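Local coordinates for protein Poly(Beta-D-mannuronate) lyase (Pseudopedobacter saltans, PDB 7O79) that probably acts as a poly(beta-D-mannuronate) lyase, cleaving alginate by beta-elimination on a right-handed parallel beta-helix of polysaccharide lyase family 6, at residues T103-F108 against Y117-F122; S111-G116 against T167-R172; V144-D147 against Y153-V156; R182-G187 against R308-G313. All blocks are in the same frame, centred on the assembly; numbering follows the deposited sequence.

Contact 1 of 4, residues T103-F108 against Y117-F122; sequences TAIVDF and YYWVLF
The indole of Trp119 takes the methyl CG2 of Ile105 over one face: CG2 lies 3.4 Å from the centroid of the six-membered ring and 10° off its normal, a CH-pi contact. Elsewhere around the same ring, Phe108 supplies its CB to Trp119 CZ2 at 3.9 Å. The Tyr117 ring is met at its edge and in its plane by a backbone carbonyl, Tyr117 OH donating to Phe108 O at 2.5 Å with the donor tilted 16° from the carbonyl plane. A water lies 2.9 Å from Trp119 NE1, accepting a hydrogen bond from its N-H, and 2.9 Å from Phe108 O, where it can donate, so both aromatic side chains can converge on one carbonyl. With Ile105 CG1 opposite the carbonyl carbon (chi1 -59°), CG2 is the branch presented to the indole, while CD1 reaches back to Trp119 CB. Replacing Trp119 with an alanine would probably deprive Ile105 CG2 of its aromatic face and the water of its N-H donor. Lys137 adds a cation-pi contact to the indole, and Phe134 and Phe80 touch Ile105 from neighbouring strands. Ile105 of strand 99-106 meets the corner leading into strand 121-122 across the coil, consistent with parallel beta-helix packing.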
# COMPACT_ATOMS: atom_id res chain seq x y z
N THR A 103 5.89 16.54 -7.95
CA THR A 103 5.01 16.33 -9.10
C THR A 103 3.60 15.99 -8.63
O THR A 103 3.43 15.33 -7.61
CB THR A 103 5.58 15.21 -9.99
OG1 THR A 103 6.85 15.65 -10.51
CG2 THR A 103 4.63 14.82 -11.14
N ALA A 104 2.60 16.48 -9.35
CA ALA A 104 1.21 16.18 -9.03
C ALA A 104 0.51 15.59 -10.24
O ALA A 104 0.87 15.87 -11.39
CB ALA A 104 0.45 17.41 -8.54
N ILE A 105 -0.47 14.73 -9.97
CA ILE A 105 -1.38 14.20 -10.98
C ILE A 105 -2.78 14.54 -10.49
O ILE A 105 -3.15 14.16 -9.37
CB ILE A 105 -1.22 12.69 -11.16
CG1 ILE A 105 0.19 12.32 -11.59
CG2 ILE A 105 -2.19 12.20 -12.22
CD1 ILE A 105 0.38 10.82 -11.77
N VAL A 106 -3.55 15.25 -11.31
CA VAL A 106 -4.82 15.83 -10.86
C VAL A 106 -5.91 15.41 -11.84
O VAL A 106 -5.83 15.72 -13.03
CB VAL A 106 -4.74 17.36 -10.75
CG1 VAL A 106 -6.11 17.96 -10.42
CG2 VAL A 106 -3.71 17.77 -9.70
N ASP A 107 -6.93 14.70 -11.33
CA ASP A 107 -8.08 14.23 -12.12
C ASP A 107 -7.73 13.77 -13.53
O ASP A 107 -8.47 14.05 -14.49
CB ASP A 107 -9.16 15.31 -12.20
CG ASP A 107 -9.60 15.79 -10.84
OD1 ASP A 107 -9.70 14.94 -9.93
OD2 ASP A 107 -9.84 17.00 -10.68
N PHE A 108 -6.62 13.05 -13.67
CA PHE A 108 -6.08 12.63 -14.97
C PHE A 108 -6.79 11.39 -15.50
O PHE A 108 -6.18 10.37 -15.82
CB PHE A 108 -4.58 12.40 -14.82
CG PHE A 108 -3.81 12.55 -16.10
CD1 PHE A 108 -3.52 13.81 -16.61
CD2 PHE A 108 -3.32 11.43 -16.76
CE1 PHE A 108 -2.78 13.95 -17.78
CE2 PHE A 108 -2.58 11.55 -17.93
CZ PHE A 108 -2.30 12.82 -18.45
N TYR A 117 -5.57 2.08 -16.02
CA TYR A 117 -4.12 2.30 -16.02
C TYR A 117 -3.66 2.75 -14.63
O TYR A 117 -4.44 3.34 -13.86
CB TYR A 117 -3.70 3.32 -17.08
CG TYR A 117 -4.45 4.65 -17.12
CD1 TYR A 117 -4.03 5.74 -16.36
CD2 TYR A 117 -5.53 4.85 -17.99
CE1 TYR A 117 -4.69 6.96 -16.41
CE2 TYR A 117 -6.19 6.08 -18.06
CZ TYR A 117 -5.76 7.13 -17.27
OH TYR A 117 -6.39 8.37 -17.31
N TYR A 118 -2.40 2.45 -14.31
CA TYR A 118 -1.84 2.95 -13.06
C TYR A 118 -1.58 4.45 -13.17
O TYR A 118 -1.51 5.02 -14.26
CB TYR A 118 -0.51 2.29 -12.72
CG TYR A 118 -0.47 0.80 -12.56
CD1 TYR A 118 -0.23 -0.02 -13.65
CD2 TYR A 118 -0.63 0.21 -11.30
CE1 TYR A 118 -0.17 -1.39 -13.50
CE2 TYR A 118 -0.57 -1.17 -11.15
CZ TYR A 118 -0.34 -1.96 -12.25
OH TYR A 118 -0.27 -3.34 -12.10
N TRP A 119 -1.38 5.09 -12.02
CA TRP A 119 -0.81 6.42 -12.09
C TRP A 119 0.71 6.39 -11.91
O TRP A 119 1.43 7.11 -12.62
CB TRP A 119 -1.49 7.33 -11.06
CG TRP A 119 -2.75 7.94 -11.64
CD1 TRP A 119 -3.39 7.56 -12.78
CD2 TRP A 119 -3.51 9.03 -11.10
NE1 TRP A 119 -4.50 8.33 -12.99
CE2 TRP A 119 -4.59 9.25 -11.97
CE3 TRP A 119 -3.38 9.83 -9.97
CZ2 TRP A 119 -5.54 10.25 -11.75
CZ3 TRP A 119 -4.33 10.83 -9.74
CH2 TRP A 119 -5.39 11.03 -10.64
N VAL A 120 1.22 5.50 -11.06
CA VAL A 120 2.65 5.31 -10.89
C VAL A 120 2.92 3.82 -10.82
O VAL A 120 2.33 3.12 -10.00
CB VAL A 120 3.19 6.02 -9.62
CG1 VAL A 120 4.68 5.80 -9.49
CG2 VAL A 120 2.87 7.51 -9.63
N LEU A 121 3.82 3.33 -11.67
CA LEU A 121 4.15 1.91 -11.69
C LEU A 121 5.65 1.74 -11.54
O LEU A 121 6.43 2.32 -12.29
CB LEU A 121 3.67 1.23 -12.98
CG LEU A 121 4.07 -0.24 -13.06
CD1 LEU A 121 3.42 -1.07 -11.97
CD2 LEU A 121 3.75 -0.84 -14.45
N PHE A 122 6.06 0.94 -10.55
CA PHE A 122 7.47 0.63 -10.34
C PHE A 122 7.83 -0.69 -11.01
O PHE A 122 7.17 -1.71 -10.79
CB PHE A 122 7.80 0.57 -8.85
CG PHE A 122 7.79 1.90 -8.20
CD1 PHE A 122 8.95 2.65 -8.15
CD2 PHE A 122 6.62 2.41 -7.63
CE1 PHE A 122 8.96 3.90 -7.55
CE2 PHE A 122 6.64 3.67 -7.02
CZ PHE A 122 7.80 4.41 -6.99
O HOH W 1 -7.09 8.10 -14.19

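Contact 2 of 4, residues S111-G116 against T167-R172; sequences SQKSTG and TPDNGR
Lys113, which has the most surface buried here, reaches across to Asp169 in a salt bridge, Lys113 NZ lying 2.7 Å from Asp169 OD2. The ammonium approaches OD2 from above the carboxylate plane, 36° out of it, and NZ is also 3.0 Å from Asp169 OD1, a position close to both oxygens. The lysine chain is extended through chi2 and then bends at chi3 (76°), which turns NZ onto the carboxylate after CD has passed Thr167 OG1 at 3.8 Å. Thr167 is the third participant: its OG1 donates a very short bond of 2.5 Å to Asp169 OD2, so that oxygen accepts from both hydroxyl and ammonium. Arg172 NH1 in turn makes a weak bond to Thr167 OG1. An alanine in place of Asp169 would probably leave Lys113 without its counter-charge and Thr167 OG1 without its acceptor. The backbone shapes the two ends, with a type I turn from Gln112 to Thr115 and an inverse gamma turn centred on Pro168. Met140 is backbone-bonded to Lys113 and is touched by the Asp169 side chain. Such a salt bridge joins surface loops from two coils of the beta-helix, one preceding strand 118-122 and the other preceding strand 175-177.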
# COMPACT_ATOMS: atom_id res chain seq x y z
N SER A 111 -12.69 8.54 -19.76
CA SER A 111 -14.14 8.69 -19.66
C SER A 111 -14.81 7.43 -19.09
O SER A 111 -15.78 7.55 -18.34
CB SER A 111 -14.76 9.08 -21.01
OG SER A 111 -14.46 8.12 -22.00
N GLN A 112 -14.33 6.23 -19.42
CA GLN A 112 -14.92 5.03 -18.83
C GLN A 112 -14.03 4.61 -17.66
O GLN A 112 -12.81 4.55 -17.80
CB GLN A 112 -15.03 3.81 -19.77
CG GLN A 112 -16.05 3.77 -20.96
CD GLN A 112 -15.69 4.68 -22.14
OE1 GLN A 112 -16.42 5.59 -22.50
NE2 GLN A 112 -14.61 4.29 -22.85
N LYS A 113 -14.65 4.26 -16.53
CA LYS A 113 -13.91 3.65 -15.42
C LYS A 113 -13.15 2.40 -15.87
O LYS A 113 -12.04 2.13 -15.40
CB LYS A 113 -14.87 3.31 -14.29
CG LYS A 113 -14.29 2.43 -13.19
CD LYS A 113 -15.32 2.11 -12.12
CE LYS A 113 -16.34 1.06 -12.57
NZ LYS A 113 -17.19 0.63 -11.41
N SER A 114 -13.72 1.63 -16.79
CA SER A 114 -13.11 0.40 -17.27
C SER A 114 -11.85 0.62 -18.10
O SER A 114 -11.14 -0.34 -18.39
CB SER A 114 -14.13 -0.37 -18.09
OG SER A 114 -14.43 0.39 -19.25
N THR A 115 -11.55 1.85 -18.50
CA THR A 115 -10.28 2.15 -19.16
C THR A 115 -9.23 2.24 -18.06
O THR A 115 -9.02 3.29 -17.45
CB THR A 115 -10.38 3.43 -19.97
OG1 THR A 115 -11.40 3.28 -20.97
CG2 THR A 115 -9.06 3.74 -20.67
N GLY A 116 -8.57 1.12 -17.79
CA GLY A 116 -7.64 1.03 -16.67
C GLY A 116 -6.21 1.44 -17.00
O GLY A 116 -5.71 1.16 -18.08
N THR A 167 -15.58 3.61 -5.56
CA THR A 167 -16.47 2.67 -6.27
C THR A 167 -16.00 1.29 -5.83
O THR A 167 -14.78 1.02 -5.83
CB THR A 167 -16.46 2.77 -7.81
OG1 THR A 167 -15.23 2.20 -8.32
CG2 THR A 167 -16.62 4.21 -8.31
N PRO A 168 -16.91 0.40 -5.43
CA PRO A 168 -16.46 -0.91 -4.93
C PRO A 168 -16.02 -1.82 -6.08
O PRO A 168 -16.75 -2.69 -6.56
CB PRO A 168 -17.69 -1.44 -4.20
CG PRO A 168 -18.87 -0.74 -4.86
CD PRO A 168 -18.37 0.58 -5.37
N ASP A 169 -14.78 -1.61 -6.54
CA ASP A 169 -14.22 -2.36 -7.67
C ASP A 169 -12.82 -2.82 -7.28
O ASP A 169 -11.88 -2.02 -7.34
CB ASP A 169 -14.15 -1.51 -8.94
CG ASP A 169 -15.51 -1.13 -9.45
OD1 ASP A 169 -16.06 -1.92 -10.25
OD2 ASP A 169 -16.01 -0.05 -9.08
N ASN A 170 -12.68 -4.09 -6.92
CA ASN A 170 -11.37 -4.67 -6.66
C ASN A 170 -10.39 -4.35 -7.78
O ASN A 170 -10.68 -4.55 -8.96
CB ASN A 170 -11.48 -6.18 -6.48
CG ASN A 170 -10.32 -6.76 -5.71
OD1 ASN A 170 -9.87 -6.18 -4.73
ND2 ASN A 170 -9.81 -7.89 -6.16
N GLY A 171 -9.21 -3.87 -7.40
CA GLY A 171 -8.27 -3.36 -8.37
C GLY A 171 -8.19 -1.86 -8.41
O GLY A 171 -7.57 -1.32 -9.32
N ARG A 172 -8.78 -1.16 -7.44
CA ARG A 172 -8.61 0.28 -7.27
C ARG A 172 -7.97 0.59 -5.92
O ARG A 172 -8.39 1.50 -5.20
CB ARG A 172 -9.95 1.01 -7.44
CG ARG A 172 -10.53 0.85 -8.85
CD ARG A 172 -11.72 1.80 -9.06
NE ARG A 172 -11.27 3.17 -8.90
CZ ARG A 172 -11.82 4.05 -8.07
NH1 ARG A 172 -12.86 3.68 -7.33
NH2 ARG A 172 -11.32 5.28 -7.97

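Contact 3 of 4, residues V144-D147 against Y153-V156; sequences VGND and YNTV
Asn146 and Asn154 bring the two backbones nearest each other, their CA atoms 8.3 Å apart, too far for the main chains to bond directly, so the side chains bridge the gap. Asn154 ND2 donates to Asn146 OD1 at 3.0 Å. The donor lies in the carbonyl plane of Asn146, at a C=O...N angle of 160°, and the acceptor is close to the amide plane of Asn154, although the two amides are turned 63° from each other. Asn146 CG stands opposite the backbone N (chi1 -170°), which swings the amide toward 153-156, and the turn at chi2 aims OD1 at this donor. Between the segments the chain passes from strand 144-146 to strand 155-162, on different faces of the parallel beta-helix, so the pair bridges the connection between two faces of the helix. Each amide also has partners outside the pair: Ser151 OG bonds Asn146 OD1 and Trp178 O accepts from Asn146 ND2, while Asn154 OD1 takes the N-H of Asn127 and Asn154 ND2 also donates to Gly124 O. Every polar atom of these two buried amides is thereby engaged. Phe122, from strand 118-122, is touched by both asparagines and by Val144 and Val156.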
# COMPACT_ATOMS: atom_id res chain seq x y z
N VAL A 144 -0.79 3.39 -7.26
CA VAL A 144 0.64 3.06 -7.25
C VAL A 144 0.76 1.55 -7.29
O VAL A 144 0.15 0.86 -6.46
CB VAL A 144 1.37 3.62 -6.01
CG1 VAL A 144 2.82 3.17 -6.02
CG2 VAL A 144 1.29 5.13 -5.97
N GLY A 145 1.54 1.04 -8.23
CA GLY A 145 1.83 -0.38 -8.29
C GLY A 145 3.31 -0.71 -8.25
O GLY A 145 4.15 0.06 -8.72
N ASN A 146 3.63 -1.88 -7.71
CA ASN A 146 4.96 -2.45 -7.80
C ASN A 146 4.87 -3.77 -8.54
O ASN A 146 4.04 -4.63 -8.20
CB ASN A 146 5.62 -2.63 -6.42
CG ASN A 146 7.10 -2.98 -6.52
OD1 ASN A 146 7.93 -2.13 -6.85
ND2 ASN A 146 7.45 -4.23 -6.20
N ASP A 147 5.74 -3.95 -9.52
CA ASP A 147 5.69 -5.04 -10.47
C ASP A 147 6.25 -6.31 -9.82
O ASP A 147 6.94 -6.28 -8.79
CB ASP A 147 6.48 -4.60 -11.71
CG ASP A 147 6.10 -5.35 -12.95
OD1 ASP A 147 5.17 -4.84 -13.62
OD2 ASP A 147 6.72 -6.40 -13.27
N TYR A 153 13.22 -2.60 -3.45
CA TYR A 153 13.79 -1.44 -2.72
C TYR A 153 13.30 -0.10 -3.26
O TYR A 153 14.03 0.89 -3.26
CB TYR A 153 15.33 -1.47 -2.70
CG TYR A 153 15.87 -2.62 -1.87
CD1 TYR A 153 15.99 -2.49 -0.49
CD2 TYR A 153 16.27 -3.81 -2.45
CE1 TYR A 153 16.47 -3.54 0.30
CE2 TYR A 153 16.75 -4.86 -1.69
CZ TYR A 153 16.85 -4.71 -0.32
OH TYR A 153 17.33 -5.76 0.42
N ASN A 154 12.06 -0.05 -3.72
CA ASN A 154 11.44 1.21 -4.09
C ASN A 154 10.78 1.84 -2.87
O ASN A 154 10.33 1.14 -1.95
CB ASN A 154 10.44 0.99 -5.22
CG ASN A 154 11.10 0.42 -6.47
OD1 ASN A 154 12.11 0.97 -6.94
ND2 ASN A 154 10.54 -0.66 -7.02
N THR A 155 10.75 3.17 -2.84
CA THR A 155 10.32 3.92 -1.66
C THR A 155 9.38 5.02 -2.12
O THR A 155 9.68 5.72 -3.10
CB THR A 155 11.53 4.50 -0.91
OG1 THR A 155 12.31 3.43 -0.36
CG2 THR A 155 11.08 5.41 0.25
N VAL A 156 8.24 5.16 -1.44
CA VAL A 156 7.30 6.24 -1.67
C VAL A 156 7.10 6.93 -0.32
O VAL A 156 6.62 6.29 0.63
CB VAL A 156 5.96 5.73 -2.23
CG1 VAL A 156 4.91 6.86 -2.27
CG2 VAL A 156 6.14 5.04 -3.59

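Contact 4 of 4, residues R182-G187 against R308-G313; sequences RSEETG and RVPRYG
Glu184 meets Pro310 through a chain that starts with CG opposite the carbonyl carbon (chi1 -62°), which sets CG 4.0 Å from Pro310 CD, and the bend at chi2 (-45°) then carries the carboxylate toward Gly313. Val309 has its CG1 likewise opposite the carbonyl carbon (chi1 -62°), which places that methyl 3.4 Å from the backbone Ser183 O and 4.1 Å from Ser183 CB. Water supplements these van der Waals contacts. One water accepts from Gly313 N and lies 2.8 Å from Glu184 OE2, to which it can donate, and a second donates to both Glu184 OE2 and Pro310 O, so one carboxylate oxygen can bridge to two backbone groups of 308-313. Gly313 has no side chain where a CB would point toward Glu184. The carboxylate is further fixed from outside the pair by Gly237 N on OE1 and Ser236 OG on OE2, and Ser183 OG bonds Arg301. Val309 in turn is backbone-bonded to Ile299, in the short antiparallel pairing of 299-300 with 308-309. This water-bridged contact joins two long excursions from the parallel beta-helix, the loop between strands 175-177 and 194-201 and the insertion between strands 280-283 and 319-328.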
# COMPACT_ATOMS: atom_id res chain seq x y z
N ARG A 182 4.58 -13.29 -3.30
CA ARG A 182 3.24 -13.34 -3.88
C ARG A 182 2.64 -14.74 -3.72
O ARG A 182 1.46 -14.88 -3.39
CB ARG A 182 3.27 -12.94 -5.35
CG ARG A 182 1.92 -12.51 -5.91
CD ARG A 182 2.07 -11.77 -7.22
NE ARG A 182 0.79 -11.61 -7.91
CZ ARG A 182 0.65 -11.09 -9.12
NH1 ARG A 182 1.72 -10.68 -9.79
NH2 ARG A 182 -0.55 -10.98 -9.66
N SER A 183 3.46 -15.76 -3.96
CA SER A 183 3.02 -17.15 -3.84
C SER A 183 3.29 -17.71 -2.46
O SER A 183 3.37 -18.93 -2.29
CB SER A 183 3.68 -18.01 -4.92
OG SER A 183 3.17 -17.65 -6.19
N GLU A 184 3.48 -16.82 -1.48
CA GLU A 184 3.41 -17.08 -0.06
C GLU A 184 4.77 -17.65 0.32
O GLU A 184 4.92 -18.32 1.35
CB GLU A 184 2.29 -18.07 0.31
CG GLU A 184 0.85 -17.62 -0.04
CD GLU A 184 0.45 -16.19 0.33
OE1 GLU A 184 1.08 -15.54 1.20
OE2 GLU A 184 -0.57 -15.74 -0.23
N GLU A 185 5.76 -17.41 -0.53
CA GLU A 185 7.12 -17.86 -0.26
C GLU A 185 7.61 -17.32 1.09
O GLU A 185 7.29 -16.20 1.49
CB GLU A 185 8.06 -17.40 -1.37
CG GLU A 185 7.73 -17.96 -2.75
CD GLU A 185 6.88 -17.01 -3.57
OE1 GLU A 185 6.02 -16.30 -2.99
OE2 GLU A 185 7.08 -16.97 -4.80
N THR A 186 8.42 -18.12 1.78
CA THR A 186 8.94 -17.75 3.09
C THR A 186 10.46 -17.64 3.10
O THR A 186 11.06 -17.68 4.17
CB THR A 186 8.47 -18.74 4.15
OG1 THR A 186 9.04 -20.03 3.88
CG2 THR A 186 6.96 -18.85 4.16
N GLY A 187 11.10 -17.50 1.93
CA GLY A 187 12.53 -17.25 1.88
C GLY A 187 12.86 -15.82 2.29
O GLY A 187 11.98 -15.01 2.58
N ARG A 308 0.67 -26.09 -5.48
CA ARG A 308 -0.46 -25.24 -5.14
C ARG A 308 -0.06 -24.30 -4.01
O ARG A 308 0.96 -24.52 -3.35
CB ARG A 308 -1.67 -26.09 -4.74
CG ARG A 308 -1.42 -27.06 -3.61
CD ARG A 308 -2.68 -27.86 -3.29
NE ARG A 308 -2.45 -28.94 -2.34
CZ ARG A 308 -2.28 -30.21 -2.69
NH1 ARG A 308 -2.31 -30.55 -3.97
NH2 ARG A 308 -2.08 -31.15 -1.77
N VAL A 309 -0.84 -23.24 -3.81
CA VAL A 309 -0.61 -22.28 -2.74
C VAL A 309 -1.93 -22.06 -1.98
O VAL A 309 -3.01 -22.38 -2.48
CB VAL A 309 -0.06 -20.93 -3.27
CG1 VAL A 309 1.29 -21.13 -3.94
CG2 VAL A 309 -1.06 -20.27 -4.22
N PRO A 310 -1.85 -21.55 -0.75
CA PRO A 310 -3.10 -21.25 -0.04
C PRO A 310 -3.72 -19.98 -0.57
O PRO A 310 -3.04 -19.08 -1.05
CB PRO A 310 -2.67 -21.09 1.43
CG PRO A 310 -1.20 -21.09 1.45
CD PRO A 310 -0.66 -21.33 0.09
N ARG A 311 -5.06 -19.94 -0.47
CA ARG A 311 -5.79 -18.70 -0.75
C ARG A 311 -5.35 -17.59 0.21
O ARG A 311 -5.22 -16.43 -0.21
CB ARG A 311 -7.30 -18.95 -0.62
CG ARG A 311 -7.92 -19.62 -1.87
CD ARG A 311 -9.28 -20.22 -1.52
NE ARG A 311 -9.95 -20.67 -2.74
CZ ARG A 311 -9.83 -21.89 -3.26
NH1 ARG A 311 -9.08 -22.80 -2.65
NH2 ARG A 311 -10.46 -22.21 -4.38
N TYR A 312 -5.15 -17.92 1.49
CA TYR A 312 -4.64 -16.99 2.50
C TYR A 312 -3.56 -17.70 3.32
O TYR A 312 -3.74 -18.85 3.73
CB TYR A 312 -5.77 -16.49 3.43
CG TYR A 312 -6.74 -15.57 2.73
CD1 TYR A 312 -7.81 -16.08 1.99
CD2 TYR A 312 -6.59 -14.18 2.78
CE1 TYR A 312 -8.68 -15.26 1.32
CE2 TYR A 312 -7.48 -13.34 2.12
CZ TYR A 312 -8.52 -13.89 1.39
OH TYR A 312 -9.43 -13.09 0.72
N GLY A 313 -2.43 -17.02 3.56
CA GLY A 313 -1.40 -17.59 4.42
C GLY A 313 -1.80 -17.64 5.89
O GLY A 313 -2.38 -16.70 6.43
O HOH W 2 -2.19 -14.78 1.81
O HOH W 3 -2.13 -17.08 -2.15

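In the fold
Contacts 1 and 3 are buried and adjoin each other: Phe122 N lies 2.8 Å from Gly145 O, a probable hydrogen bond between neighbouring strands 118-122 and 144-146. Their chemistry nevertheless differs, CH-pi packing plus a hydroxyl-to-carbonyl bond in the first, amide to amide in the second. Contact 2, at the surface, crosses contact 1 along the chain, its segment 111-116 falling between the two of contact 1, and relies on charge; the strands of contact 3 lie within the chain that it closes. Contact 4 is partly buried and stands apart, its centre about 30 Å from that of contact 1 and on the other side of the chain's centre, joining loops by direct van der Waals contacts and water bridges.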